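Local structure of soluble lytic transglycosylase B3 (Pseudomonas aeruginosa, 5ANZ) at residues 99-104 with 334-339; 183-189 with 223-228; 306-312 with 349-354. The protein probably cleaves the glycan strands of peptidoglycan as a calcium-binding lytic transglycosylase that takes part in turnover of the bacterial cell wall. All blocks are in the same frame, centred on the assembly; numbering follows the deposited sequence.

Contact 1 of 3, residues 99-104 with 334-339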
ATOM      1  N   TYR A  99      13.236   0.749   4.667  1.00 31.52           N
ATOM      2  CA  TYR A  99      12.198   0.266   3.765  1.00 29.87           C
ATOM      3  C   TYR A  99      12.416   0.781   2.347  1.00 27.44           C
ATOM      4  O   TYR A  99      12.387   0.016   1.379  1.00 29.43           O
ATOM      5  CB  TYR A  99      10.827   0.690   4.261  1.00 31.73           C
ATOM      6  CG  TYR A  99       9.706   0.333   3.315  1.00 27.42           C
ATOM      7  CD1 TYR A  99       9.226  -0.967   3.237  1.00 36.76           C
ATOM      8  CD2 TYR A  99       9.116   1.298   2.501  1.00 27.20           C
ATOM      9  CE1 TYR A  99       8.194  -1.298   2.379  1.00 36.37           C
ATOM     10  CE2 TYR A  99       8.078   0.975   1.642  1.00 26.97           C
ATOM     11  CZ  TYR A  99       7.622  -0.321   1.587  1.00 31.31           C
ATOM     12  OH  TYR A  99       6.597  -0.653   0.728  1.00 32.27           O
ATOM     13  N   LEU A 100      12.648   2.086   2.235  1.00 27.55           N
ATOM     14  CA  LEU A 100      12.852   2.709   0.939  1.00 25.23           C
ATOM     15  C   LEU A 100      14.131   2.214   0.278  1.00 28.70           C
ATOM     16  O   LEU A 100      14.179   2.064  -0.942  1.00 30.56           O
ATOM     17  CB  LEU A 100      12.901   4.237   1.072  1.00 27.25           C
ATOM     18  CG  LEU A 100      11.552   4.891   1.355  1.00 28.94           C
ATOM     19  CD1 LEU A 100      11.727   6.377   1.663  1.00 35.40           C
ATOM     20  CD2 LEU A 100      10.632   4.681   0.157  1.00 28.33           C
ATOM     21  N   GLU A 101      15.165   1.978   1.081  1.00 28.25           N
ATOM     22  CA  GLU A 101      16.436   1.500   0.544  1.00 33.40           C
ATOM     23  C   GLU A 101      16.238   0.141  -0.124  1.00 39.73           C
ATOM     24  O   GLU A 101      16.836  -0.143  -1.163  1.00 37.80           O
ATOM     25  CB  GLU A 101      17.499   1.407   1.643  1.00 40.95           C
ATOM     26  CG  GLU A 101      18.915   1.254   1.126  1.00 55.60           C
ATOM     27  CD  GLU A 101      19.933   1.105   2.241  1.00 68.33           C
ATOM     28  OE1 GLU A 101      19.617   0.455   3.260  1.00 69.99           O
ATOM     29  OE2 GLU A 101      21.050   1.644   2.099  1.00 78.81           O
ATOM     30  N   GLY A 102      15.392  -0.691   0.479  1.00 30.73           N
ATOM     31  CA  GLY A 102      15.035  -1.978  -0.096  1.00 33.09           C
ATOM     32  C   GLY A 102      14.149  -1.848  -1.329  1.00 29.96           C
ATOM     33  O   GLY A 102      14.380  -2.503  -2.352  1.00 33.68           O
ATOM     34  N   ALA A 103      13.122  -1.007  -1.238  1.00 26.08           N
ATOM     35  CA  ALA A 103      12.197  -0.800  -2.357  1.00 26.55           C
ATOM     36  C   ALA A 103      12.897  -0.244  -3.601  1.00 25.01           C
ATOM     37  O   ALA A 103      12.573  -0.618  -4.736  1.00 24.83           O
ATOM     38  CB  ALA A 103      11.061   0.144  -1.931  1.00 26.14           C
ATOM     39  N   LEU A 104      13.862   0.645  -3.375  1.00 22.71           N
ATOM     40  CA  LEU A 104      14.551   1.347  -4.460  1.00 21.61           C
ATOM     41  C   LEU A 104      15.898   0.705  -4.776  1.00 23.65           C
ATOM     42  O   LEU A 104      16.780   1.355  -5.350  1.00 27.18           O
ATOM     43  CB  LEU A 104      14.738   2.821  -4.098  1.00 23.74           C
ATOM     44  CG  LEU A 104      13.418   3.510  -3.717  1.00 26.33           C
ATOM     45  CD1 LEU A 104      13.664   4.935  -3.237  1.00 29.98           C
ATOM     46  CD2 LEU A 104      12.491   3.496  -4.918  1.00 30.03           C
ATOM     47  N   LEU A 334       5.081   6.381  -1.153  1.00 19.04           N
ATOM     48  CA  LEU A 334       6.326   7.111  -1.412  1.00 19.31           C
ATOM     49  C   LEU A 334       7.296   6.246  -2.225  1.00 18.42           C
ATOM     50  O   LEU A 334       7.909   6.733  -3.200  1.00 19.21           O
ATOM     51  CB  LEU A 334       6.959   7.558  -0.087  1.00 19.93           C
ATOM     52  CG  LEU A 334       8.224   8.406  -0.185  1.00 22.53           C
ATOM     53  CD1 LEU A 334       8.002   9.639  -1.041  1.00 24.24           C
ATOM     54  CD2 LEU A 334       8.632   8.801   1.236  1.00 27.08           C
ATOM     55  N   ALA A 335       7.392   4.962  -1.865  1.00 18.20           N
ATOM     56  CA  ALA A 335       8.261   4.026  -2.594  1.00 20.61           C
ATOM     57  C   ALA A 335       7.830   3.909  -4.045  1.00 18.50           C
ATOM     58  O   ALA A 335       8.662   3.941  -4.953  1.00 16.31           O
ATOM     59  CB  ALA A 335       8.267   2.641  -1.944  1.00 18.85           C
ATOM     60  N   VAL A 336       6.529   3.735  -4.276  1.00 17.27           N
ATOM     61  CA  VAL A 336       6.048   3.678  -5.655  1.00 16.91           C
ATOM     62  C   VAL A 336       6.419   4.920  -6.459  1.00 17.96           C
ATOM     63  O   VAL A 336       6.903   4.817  -7.576  1.00 17.69           O
ATOM     64  CB  VAL A 336       4.523   3.482  -5.693  1.00 16.02           C
ATOM     65  CG1 VAL A 336       3.993   3.654  -7.109  1.00 20.54           C
ATOM     66  CG2 VAL A 336       4.183   2.096  -5.169  1.00 18.11           C
ATOM     67  N   GLY A 337       6.187   6.101  -5.898  1.00 16.98           N
ATOM     68  CA  GLY A 337       6.501   7.326  -6.618  1.00 17.37           C
ATOM     69  C   GLY A 337       7.985   7.461  -6.926  1.00 15.93           C
ATOM     70  O   GLY A 337       8.377   7.792  -8.044  1.00 18.65           O
ATOM     71  N   LEU A 338       8.811   7.208  -5.914  1.00 16.91           N
ATOM     72  CA  LEU A 338      10.267   7.287  -6.115  1.00 19.04           C
ATOM     73  C   LEU A 338      10.795   6.203  -7.060  1.00 18.54           C
ATOM     74  O   LEU A 338      11.750   6.431  -7.805  1.00 18.90           O
ATOM     75  CB  LEU A 338      11.006   7.196  -4.776  1.00 17.97           C
ATOM     76  CG  LEU A 338      10.786   8.372  -3.816  1.00 22.09           C
ATOM     77  CD1 LEU A 338      11.337   8.028  -2.441  1.00 22.37           C
ATOM     78  CD2 LEU A 338      11.436   9.658  -4.360  1.00 22.40           C
ATOM     79  N   LEU A 339      10.190   5.017  -7.034  1.00 15.76           N
ATOM     80  CA  LEU A 339      10.602   3.981  -7.976  1.00 16.92           C
ATOM     81  C   LEU A 339      10.263   4.399  -9.414  1.00 17.43           C
ATOM     82  O   LEU A 339      11.077   4.260 -10.330  1.00 17.33           O
ATOM     83  CB  LEU A 339       9.935   2.645  -7.645  1.00 15.69           C
ATOM     84  CG  LEU A 339      10.300   1.485  -8.566  1.00 16.72           C
ATOM     85  CD1 LEU A 339      11.815   1.222  -8.602  1.00 20.09           C
ATOM     86  CD2 LEU A 339       9.560   0.236  -8.092  1.00 17.44           C
TER
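Tyr99 meets the 334-339 helix through one ring carbon. CE2 lies 4.0 Å from Ala335 CB and approaches obliquely. The ring gets there because CG is anti to the backbone N (chi1 175°), which swings it across to the other helix.

One residue on, Leu100 points at the partner helix and splits its two methyls between neighbours. CD2 sits over the Ala335 backbone, 3.7 Å from Ala335 CA. CD1 meets Leu334 CD2 at 4.0 Å, and these two side chains cross at about a right angle.

Ala103 follows one helical turn after Tyr99. Its CB is 3.7 Å from Ala335 CB. Two small side chains face each other here, and Leu100 CD2 also touches the Ala335 methyl. Ala335 is thus enclosed by Tyr99, Leu100 and Ala103.

Leu104 is the first residue to leave the helix. Its two methyls pack on Leu338 and Leu339. CD1 lies 3.8 Å from Leu338 CB. CD2 presses on the backbone, 3.5 Å from Leu339 N, and also reaches Leu339 CB. The side chains meet through apolar groups, with some packing on backbone atoms.

The short axes approach to 9.9 Å and cross at -41°, with the two helices running broadly the same way. Helix 96-103 packs on helix 330-343 inthe transglycosylase domain. Met143 of helix 134-145 touches Tyr99, Ala103 and Ala335, so a third helix closes on the pair. Arg108 NH1 of helix 106-118 hydrogen-bonds to Ala103 O, and the Arg108 side chain touches Leu339. Trp253, just before strand 254-258, packs on Leu334 and Leu338.

Contact 2 of 3, residues 183-189 with 223-228. With CA (calcium ion), chain B.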
ATOM      1  N   ILE A 183     -14.389 -16.403 -10.006  1.00 25.80           N
ATOM      2  CA  ILE A 183     -13.288 -16.280 -10.945  1.00 23.17           C
ATOM      3  C   ILE A 183     -12.966 -17.639 -11.568  1.00 29.36           C
ATOM      4  O   ILE A 183     -12.807 -17.752 -12.789  1.00 25.88           O
ATOM      5  CB  ILE A 183     -12.040 -15.708 -10.270  1.00 22.17           C
ATOM      6  CG1 ILE A 183     -12.331 -14.287  -9.764  1.00 23.19           C
ATOM      7  CG2 ILE A 183     -10.870 -15.715 -11.256  1.00 24.92           C
ATOM      8  CD1 ILE A 183     -11.176 -13.659  -8.968  1.00 22.85           C
ATOM      9  N   LEU A 184     -12.904 -18.674 -10.738  1.00 27.42           N
ATOM     10  CA  LEU A 184     -12.697 -20.030 -11.257  1.00 26.89           C
ATOM     11  C   LEU A 184     -13.846 -20.465 -12.154  1.00 30.34           C
ATOM     12  O   LEU A 184     -13.629 -21.053 -13.203  1.00 29.05           O
ATOM     13  CB  LEU A 184     -12.526 -21.035 -10.120  1.00 22.10           C
ATOM     14  CG  LEU A 184     -11.284 -20.770  -9.273  1.00 24.15           C
ATOM     15  CD1 LEU A 184     -11.171 -21.772  -8.139  1.00 29.29           C
ATOM     16  CD2 LEU A 184     -10.025 -20.789 -10.163  1.00 23.47           C
ATOM     17  N   GLN A 185     -15.071 -20.177 -11.731  1.00 27.32           N
ATOM     18  CA  GLN A 185     -16.250 -20.533 -12.508  1.00 32.44           C
ATOM     19  C   GLN A 185     -16.213 -19.871 -13.889  1.00 28.09           C
ATOM     20  O   GLN A 185     -16.589 -20.485 -14.888  1.00 33.98           O
ATOM     21  CB  GLN A 185     -17.517 -20.132 -11.745  1.00 33.07           C
ATOM     22  CG  GLN A 185     -18.803 -20.473 -12.457  1.00 34.40           C
ATOM     23  CD  GLN A 185     -19.883 -20.912 -11.493  1.00 54.71           C
ATOM     24  OE1 GLN A 185     -19.631 -21.705 -10.586  1.00 57.40           O
ATOM     25  NE2 GLN A 185     -21.091 -20.398 -11.677  1.00 62.83           N
ATOM     26  N   HIS A 186     -15.745 -18.632 -13.944  1.00 32.76           N
ATOM     27  CA  HIS A 186     -15.704 -17.912 -15.204  1.00 39.35           C
ATOM     28  C   HIS A 186     -14.548 -18.373 -16.081  1.00 37.30           C
ATOM     29  O   HIS A 186     -14.579 -18.197 -17.298  1.00 41.08           O
ATOM     30  CB  HIS A 186     -15.609 -16.406 -14.978  1.00 43.22           C
ATOM     31  CG  HIS A 186     -15.888 -15.602 -16.215  1.00 71.65           C
ATOM     32  ND1 HIS A 186     -14.920 -14.870 -16.856  1.00 80.88           N
ATOM     33  CD2 HIS A 186     -17.026 -15.454 -16.931  1.00 79.69           C
ATOM     34  CE1 HIS A 186     -15.455 -14.285 -17.922  1.00 84.40           C
ATOM     35  NE2 HIS A 186     -16.722 -14.621 -17.988  1.00 85.61           N
ATOM     36  N   GLY A 187     -13.535 -18.963 -15.456  1.00 26.04           N
ATOM     37  CA  GLY A 187     -12.413 -19.536 -16.183  1.00 26.05           C
ATOM     38  C   GLY A 187     -11.202 -18.649 -16.433  1.00 24.79           C
ATOM     39  O   GLY A 187     -10.406 -18.950 -17.336  1.00 25.36           O
ATOM     40  N   ASP A 188     -11.045 -17.581 -15.652  1.00 22.76           N
ATOM     41  CA  ASP A 188      -9.884 -16.686 -15.805  1.00 19.67           C
ATOM     42  C   ASP A 188      -8.555 -17.424 -15.597  1.00 22.70           C
ATOM     43  O   ASP A 188      -7.522 -17.056 -16.180  1.00 21.57           O
ATOM     44  CB  ASP A 188      -9.943 -15.505 -14.823  1.00 23.27           C
ATOM     45  CG  ASP A 188     -10.980 -14.442 -15.205  1.00 34.20           C
ATOM     46  OD1 ASP A 188     -11.289 -14.255 -16.405  1.00 27.42           O
ATOM     47  OD2 ASP A 188     -11.466 -13.759 -14.272  1.00 40.30           O
ATOM     48  N   VAL A 189      -8.586 -18.453 -14.756  1.00 21.26           N
ATOM     49  CA  VAL A 189      -7.394 -19.234 -14.421  1.00 21.34           C
ATOM     50  C   VAL A 189      -7.838 -20.599 -13.893  1.00 22.12           C
ATOM     51  O   VAL A 189      -8.886 -20.701 -13.268  1.00 22.59           O
ATOM     52  CB  VAL A 189      -6.534 -18.497 -13.359  1.00 19.60           C
ATOM     53  CG1 VAL A 189      -7.291 -18.396 -12.018  1.00 20.21           C
ATOM     54  CG2 VAL A 189      -5.183 -19.151 -13.181  1.00 23.50           C
ATOM     55  N   GLY A 223     -10.843 -13.674 -23.600  1.00 34.01           N
ATOM     56  CA  GLY A 223     -11.945 -13.953 -22.693  1.00 32.78           C
ATOM     57  C   GLY A 223     -11.521 -14.223 -21.265  1.00 37.25           C
ATOM     58  O   GLY A 223     -12.348 -14.403 -20.376  1.00 35.29           O
ATOM     59  N   LYS A 224     -10.214 -14.249 -21.041  1.00 26.04           N
ATOM     60  CA  LYS A 224      -9.685 -14.456 -19.703  1.00 24.75           C
ATOM     61  C   LYS A 224      -9.018 -13.197 -19.164  1.00 23.23           C
ATOM     62  O   LYS A 224      -8.231 -12.551 -19.860  1.00 26.29           O
ATOM     63  CB  LYS A 224      -8.676 -15.609 -19.702  1.00 25.52           C
ATOM     64  CG  LYS A 224      -9.267 -16.939 -20.106  1.00 31.57           C
ATOM     65  CD  LYS A 224      -8.301 -18.072 -19.826  1.00 37.76           C
ATOM     66  CE  LYS A 224      -7.074 -17.982 -20.715  1.00 53.32           C
ATOM     67  NZ  LYS A 224      -6.219 -19.195 -20.585  1.00 62.86           N
ATOM     68  N   ARG A 225      -9.361 -12.849 -17.928  1.00 23.36           N
ATOM     69  CA  ARG A 225      -8.658 -11.795 -17.197  0.80 20.65           C
ATOM     70  C   ARG A 225      -7.559 -12.466 -16.380  1.00 21.53           C
ATOM     71  O   ARG A 225      -7.709 -12.701 -15.191  1.00 22.60           O
ATOM     72  CB  ARG A 225      -9.628 -11.009 -16.317  0.80 21.82           C
ATOM     73  CG  ARG A 225     -10.725 -10.339 -17.134  0.80 25.60           C
ATOM     74  CD  ARG A 225     -11.486  -9.312 -16.300  0.80 31.00           C
ATOM     75  NE  ARG A 225     -12.516  -9.931 -15.471  0.80 31.27           N
ATOM     76  CZ  ARG A 225     -13.216  -9.292 -14.536  0.80 31.19           C
ATOM     77  NH1 ARG A 225     -13.004  -8.001 -14.289  0.80 24.00           N
ATOM     78  NH2 ARG A 225     -14.139  -9.948 -13.844  0.80 27.46           N
ATOM     79  N   ASP A 226      -6.464 -12.787 -17.054  1.00 19.81           N
ATOM     80  CA  ASP A 226      -5.409 -13.612 -16.464  1.00 18.42           C
ATOM     81  C   ASP A 226      -4.285 -12.780 -15.865  1.00 17.74           C
ATOM     82  O   ASP A 226      -3.277 -12.511 -16.529  1.00 22.08           O
ATOM     83  CB  ASP A 226      -4.854 -14.553 -17.525  1.00 20.35           C
ATOM     84  CG  ASP A 226      -3.682 -15.378 -17.020  1.00 24.96           C
ATOM     85  OD1 ASP A 226      -3.510 -15.483 -15.788  1.00 22.45           O
ATOM     86  OD2 ASP A 226      -2.945 -15.931 -17.864  1.00 29.52           O
ATOM     87  N   ILE A 227      -4.453 -12.391 -14.604  1.00 18.48           N
ATOM     88  CA  ILE A 227      -3.453 -11.560 -13.943  1.00 17.19           C
ATOM     89  C   ILE A 227      -2.329 -12.421 -13.378  1.00 17.52           C
ATOM     90  O   ILE A 227      -1.456 -11.907 -12.694  1.00 20.11           O
ATOM     91  CB  ILE A 227      -4.058 -10.721 -12.798  1.00 18.78           C
ATOM     92  CG1 ILE A 227      -4.699 -11.635 -11.756  1.00 17.97           C
ATOM     93  CG2 ILE A 227      -5.105  -9.730 -13.348  1.00 21.69           C
ATOM     94  CD1 ILE A 227      -5.154 -10.889 -10.479  1.00 22.75           C
ATOM     95  N   TRP A 228      -2.360 -13.721 -13.670  1.00 19.00           N
ATOM     96  CA  TRP A 228      -1.292 -14.637 -13.270  1.00 21.40           C
ATOM     97  C   TRP A 228      -0.246 -14.827 -14.365  1.00 20.65           C
ATOM     98  O   TRP A 228       0.966 -14.731 -14.107  1.00 21.67           O
ATOM     99  CB  TRP A 228      -1.896 -16.003 -12.875  1.00 18.68           C
ATOM    100  CG  TRP A 228      -2.780 -15.887 -11.669  1.00 17.51           C
ATOM    101  CD1 TRP A 228      -2.416 -16.086 -10.368  1.00 17.16           C
ATOM    102  CD2 TRP A 228      -4.175 -15.534 -11.642  1.00 17.77           C
ATOM    103  NE1 TRP A 228      -3.478 -15.869  -9.541  1.00 19.29           N
ATOM    104  CE2 TRP A 228      -4.574 -15.529 -10.293  1.00 18.16           C
ATOM    105  CE3 TRP A 228      -5.113 -15.212 -12.629  1.00 17.90           C
ATOM    106  CZ2 TRP A 228      -5.874 -15.214  -9.895  1.00 18.33           C
ATOM    107  CZ3 TRP A 228      -6.417 -14.887 -12.231  1.00 18.55           C
ATOM    108  CH2 TRP A 228      -6.778 -14.889 -10.879  1.00 19.36           C
TER
HETATM  109 CA    CA B 501      -6.647 -12.187 -21.475  1.00 24.74          CA
HETATM  110  O   HOH W   1     -13.874 -12.969 -13.650  1.00 40.07           O
HETATM  111  O   HOH W   2      -5.242 -14.071 -21.227  1.00 26.80           O
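The backbones come nearest at Asp188 and Lys224, whose CA atoms are 4.5 Å apart, where the turn after helix 170-186 meets the irregular 223-228 loop. Gly187 leaves the helix with positive phi and leads into Asp188.

The Asp188 carboxylate makes the direct hydrogen bond between the segments. Arg225 N donates to Asp188 OD1 at 2.8 Å, nearly straight (169°). The N-H comes from above the carboxylate plane, 62° out of it. Asp188 OD2 accepts a hydrogen bond from a water at 2.6 Å. His212 NE2 is also bonded to OD2. Together Arg225 N, the water and His212 NE2 should limit rotation of the Asp188 carboxylate. In the conformer given, the same water accepts from Arg225 NH2, so the charged groups are linked by water instead of a direct salt bridge. In that conformer Arg225 NH1 is held by Ala216 O.

Val189 lies over one face of Trp228. CG1 is 3.7 Å from the centroid of the six-membered ring, a CH-pi contact. This methyl is placed between the backbone N and the carbonyl carbon (chi1 66°), which turns it onto the indole. Ile227 CG1 is on the opposite face, and Ile183 CG2 reaches Trp228 CH2 obliquely. The Lys224 chain lies against the Gly187 carbonyl, with Lys224 CD 3.4 Å from Gly187 O.

Asp226 OD1 accepts from Trp228 N, an Asx turn, and also from Gly229 N. Lys224 O binds the calcium ion at 2.3 Å. Asp218, Asp220, Asp222, Asp233 and a water complete the site. Carboxylates at alternate positions, then a backbone carbonyl and a later acidic residue, are the pattern of an EF-hand-like calcium loop.

Contact 3 of 3, residues 306-312 with 349-354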
ATOM      1  N   PRO A 306       8.083  11.673   6.414  1.00 29.86           N
ATOM      2  CA  PRO A 306       8.153  10.254   6.790  1.00 27.97           C
ATOM      3  C   PRO A 306       9.014   9.968   8.033  1.00 33.69           C
ATOM      4  O   PRO A 306       8.798   8.943   8.684  1.00 31.29           O
ATOM      5  CB  PRO A 306       8.751   9.579   5.548  1.00 28.53           C
ATOM      6  CG  PRO A 306       9.341  10.675   4.728  1.00 35.17           C
ATOM      7  CD  PRO A 306       8.595  11.931   5.058  1.00 28.82           C
ATOM      8  N   ALA A 307       9.950  10.855   8.371  1.00 25.44           N
ATOM      9  CA  ALA A 307      10.751  10.673   9.584  1.00 26.97           C
ATOM     10  C   ALA A 307      10.785  11.923  10.457  1.00 28.63           C
ATOM     11  O   ALA A 307      11.791  12.200  11.113  1.00 34.47           O
ATOM     12  CB  ALA A 307      12.167  10.254   9.214  1.00 28.73           C
ATOM     13  N   GLY A 308       9.690  12.678  10.482  1.00 29.86           N
ATOM     14  CA  GLY A 308       9.597  13.834  11.355  1.00 30.62           C
ATOM     15  C   GLY A 308      10.359  15.051  10.851  1.00 30.81           C
ATOM     16  O   GLY A 308      10.877  15.038   9.722  1.00 28.83           O
ATOM     17  N   HIS A 309      10.438  16.085  11.694  1.00 29.69           N
ATOM     18  CA  HIS A 309      10.955  17.385  11.268  1.00 32.32           C
ATOM     19  C   HIS A 309      12.436  17.386  10.892  1.00 32.42           C
ATOM     20  O   HIS A 309      12.884  18.280  10.177  1.00 33.68           O
ATOM     21  CB  HIS A 309      10.702  18.450  12.341  1.00 30.48           C
ATOM     22  CG  HIS A 309      11.653  18.416  13.498  1.00 30.89           C
ATOM     23  ND1 HIS A 309      11.502  17.545  14.556  1.00 37.12           N
ATOM     24  CD2 HIS A 309      12.732  19.180  13.789  1.00 32.49           C
ATOM     25  CE1 HIS A 309      12.463  17.759  15.440  1.00 37.96           C
ATOM     26  NE2 HIS A 309      13.219  18.751  15.003  1.00 38.66           N
ATOM     27  N   ARG A 310      13.193  16.401  11.355  1.00 30.41           N
ATOM     28  CA  ARG A 310      14.614  16.368  11.029  1.00 35.98           C
ATOM     29  C   ARG A 310      14.894  15.646   9.716  1.00 35.92           C
ATOM     30  O   ARG A 310      16.029  15.650   9.238  1.00 36.55           O
ATOM     31  CB  ARG A 310      15.412  15.708  12.157  1.00 30.35           C
ATOM     32  CG  ARG A 310      15.309  16.414  13.484  1.00 32.42           C
ATOM     33  CD  ARG A 310      16.261  15.792  14.496  1.00 40.69           C
ATOM     34  NE  ARG A 310      16.075  16.373  15.822  1.00 46.38           N
ATOM     35  CZ  ARG A 310      16.691  17.469  16.247  1.00 55.52           C
ATOM     36  NH1 ARG A 310      17.548  18.096  15.452  1.00 62.02           N
ATOM     37  NH2 ARG A 310      16.457  17.935  17.465  1.00 57.76           N
ATOM     38  N   GLY A 311      13.867  15.036   9.129  1.00 28.22           N
ATOM     39  CA  GLY A 311      14.038  14.257   7.918  1.00 29.04           C
ATOM     40  C   GLY A 311      13.555  15.002   6.688  1.00 24.13           C
ATOM     41  O   GLY A 311      13.206  16.176   6.751  1.00 27.95           O
ATOM     42  N   PRO A 312      13.538  14.314   5.555  1.00 26.02           N
ATOM     43  CA  PRO A 312      13.093  14.945   4.308  1.00 24.08           C
ATOM     44  C   PRO A 312      11.586  15.212   4.297  1.00 21.45           C
ATOM     45  O   PRO A 312      10.822  14.552   5.020  1.00 25.61           O
ATOM     46  CB  PRO A 312      13.494  13.922   3.243  1.00 26.74           C
ATOM     47  CG  PRO A 312      13.436  12.608   3.967  1.00 31.70           C
ATOM     48  CD  PRO A 312      13.940  12.911   5.366  1.00 25.28           C
ATOM     49  N   ILE A 349      16.797  11.251  -2.732  1.00 34.82           N
ATOM     50  CA  ILE A 349      16.319  12.204  -1.758  1.00 32.39           C
ATOM     51  C   ILE A 349      17.450  13.105  -1.297  1.00 30.49           C
ATOM     52  O   ILE A 349      18.506  12.619  -0.887  1.00 36.46           O
ATOM     53  CB  ILE A 349      15.694  11.450  -0.578  1.00 31.30           C
ATOM     54  CG1 ILE A 349      14.564  10.551  -1.099  1.00 32.24           C
ATOM     55  CG2 ILE A 349      15.196  12.413   0.484  1.00 30.45           C
ATOM     56  CD1 ILE A 349      14.037   9.574  -0.074  1.00 36.54           C
ATOM     57  N   VAL A 350      17.229  14.416  -1.383  1.00 28.50           N
ATOM     58  CA  VAL A 350      18.244  15.412  -1.021  1.00 28.98           C
ATOM     59  C   VAL A 350      18.414  15.569   0.494  1.00 31.83           C
ATOM     60  O   VAL A 350      19.529  15.639   1.002  1.00 30.49           O
ATOM     61  CB  VAL A 350      17.895  16.788  -1.627  1.00 32.52           C
ATOM     62  CG1 VAL A 350      18.875  17.854  -1.165  1.00 35.08           C
ATOM     63  CG2 VAL A 350      17.854  16.703  -3.149  1.00 45.81           C
ATOM     64  N   GLY A 351      17.304  15.635   1.222  1.00 27.85           N
ATOM     65  CA  GLY A 351      17.384  15.821   2.657  1.00 27.16           C
ATOM     66  C   GLY A 351      17.854  14.547   3.334  1.00 27.97           C
ATOM     67  O   GLY A 351      17.414  13.454   2.995  1.00 31.88           O
ATOM     68  N   ALA A 352      18.743  14.685   4.306  1.00 30.08           N
ATOM     69  CA  ALA A 352      19.291  13.516   4.982  1.00 33.49           C
ATOM     70  C   ALA A 352      18.281  12.883   5.930  1.00 31.29           C
ATOM     71  O   ALA A 352      17.427  13.567   6.490  1.00 33.63           O
ATOM     72  CB  ALA A 352      20.575  13.888   5.740  1.00 38.73           C
ATOM     73  N   TRP A 353      18.371  11.568   6.086  1.00 32.35           N
ATOM     74  CA  TRP A 353      17.564  10.865   7.073  1.00 31.61           C
ATOM     75  C   TRP A 353      18.202  10.979   8.457  1.00 31.37           C
ATOM     76  O   TRP A 353      19.427  10.925   8.586  1.00 36.90           O
ATOM     77  CB  TRP A 353      17.404   9.391   6.703  1.00 32.91           C
ATOM     78  CG  TRP A 353      16.620   9.167   5.454  1.00 31.01           C
ATOM     79  CD1 TRP A 353      17.114   8.908   4.210  1.00 39.32           C
ATOM     80  CD2 TRP A 353      15.198   9.192   5.326  1.00 32.53           C
ATOM     81  NE1 TRP A 353      16.085   8.761   3.315  1.00 35.77           N
ATOM     82  CE2 TRP A 353      14.896   8.930   3.973  1.00 30.50           C
ATOM     83  CE3 TRP A 353      14.147   9.400   6.226  1.00 31.54           C
ATOM     84  CZ2 TRP A 353      13.585   8.882   3.496  1.00 33.20           C
ATOM     85  CZ3 TRP A 353      12.845   9.355   5.753  1.00 31.07           C
ATOM     86  CH2 TRP A 353      12.577   9.095   4.398  1.00 32.26           C
ATOM     87  N   PRO A 354      17.372  11.127   9.495  1.00 33.52           N
ATOM     88  CA  PRO A 354      17.909  11.183  10.859  1.00 34.22           C
ATOM     89  C   PRO A 354      18.651   9.897  11.228  1.00 43.85           C
ATOM     90  O   PRO A 354      18.127   8.806  11.010  1.00 42.92           O
ATOM     91  CB  PRO A 354      16.657  11.356  11.724  1.00 37.57           C
ATOM     92  CG  PRO A 354      15.620  11.912  10.798  1.00 36.23           C
ATOM     93  CD  PRO A 354      15.908  11.283   9.472  1.00 32.30           C
TER
HETATM   94  O   HOH W   3      16.871  16.114   6.554  1.00 49.51           O
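Trp353 has CG anti to its carbonyl carbon (chi1 -66°), and with chi2 at 100° the indole swings back to the 306-312 loop although its CB points away from it. Pro312 receives it. The pair forms a CH-pi contact between proline and tryptophan, and it joins the connection between strands 300-304 and 313-316 to the loop that follows helix 330-343. Pro312 CG stands 3.6 Å from the centroid of the six-membered ring of Trp353, 9° off the normal. The proline and indole cross at about a right angle.

Other residues of the same loop meet the indole at its rim. Pro306 CG comes to the edge near Trp353 CH2, at 3.6 Å. Ala307 CB lies in the ring plane, 3.6 Å from Trp353 CZ3. The six-membered ring is therefore held over a face and along an edge by one loop. Val96 and Leu100 of helix 96-103 also touch the indole.

Pro312 has a second neighbour: its CB packs on Ile349 CG2 at 3.6 Å. Pro354 adds a second patch. Its CD lies 3.8 Å from Gly311 CA and also meets Ala307 CB, while its CG touches Arg310 CB.

Gly308 to Gly311 form a type I beta turn, closed by Gly311 N bonding to Gly308 O. Beyond the segments, Glu256 of strand 254-258 accepts from both Val350 N and Gly351 N, which ties the second loop to the sheet. Water 3 bridges the two backbones: it donates to Arg310 O and, at 2.6 Å, to Ala352 O.

Contacts 1 and 3 form one continuous packed region, with centres 14 Å apart. Leu100 CD1 meets Trp353 CZ2 at 3.6 Å, and Leu338 CD1 meets Ile349 CD1 at 3.9 Å. The indole of contact 3 thus rests on helix 96-103, and Ile349 on helix 330-343. Contact 2 stands apart: its centre is about 31 Å from that of contact 1 and 44 Å from that of contact 3, across the chain's centre from contact 3. It contributes Lys224 O to the calcium site. The sugar-binding residue Tyr326 lies about 11 Å from Tyr99, between side chains. His212, next to the sugar-binding Thr211, bonds Asp188 of contact 2. Contact 3 is away from the annotated sites.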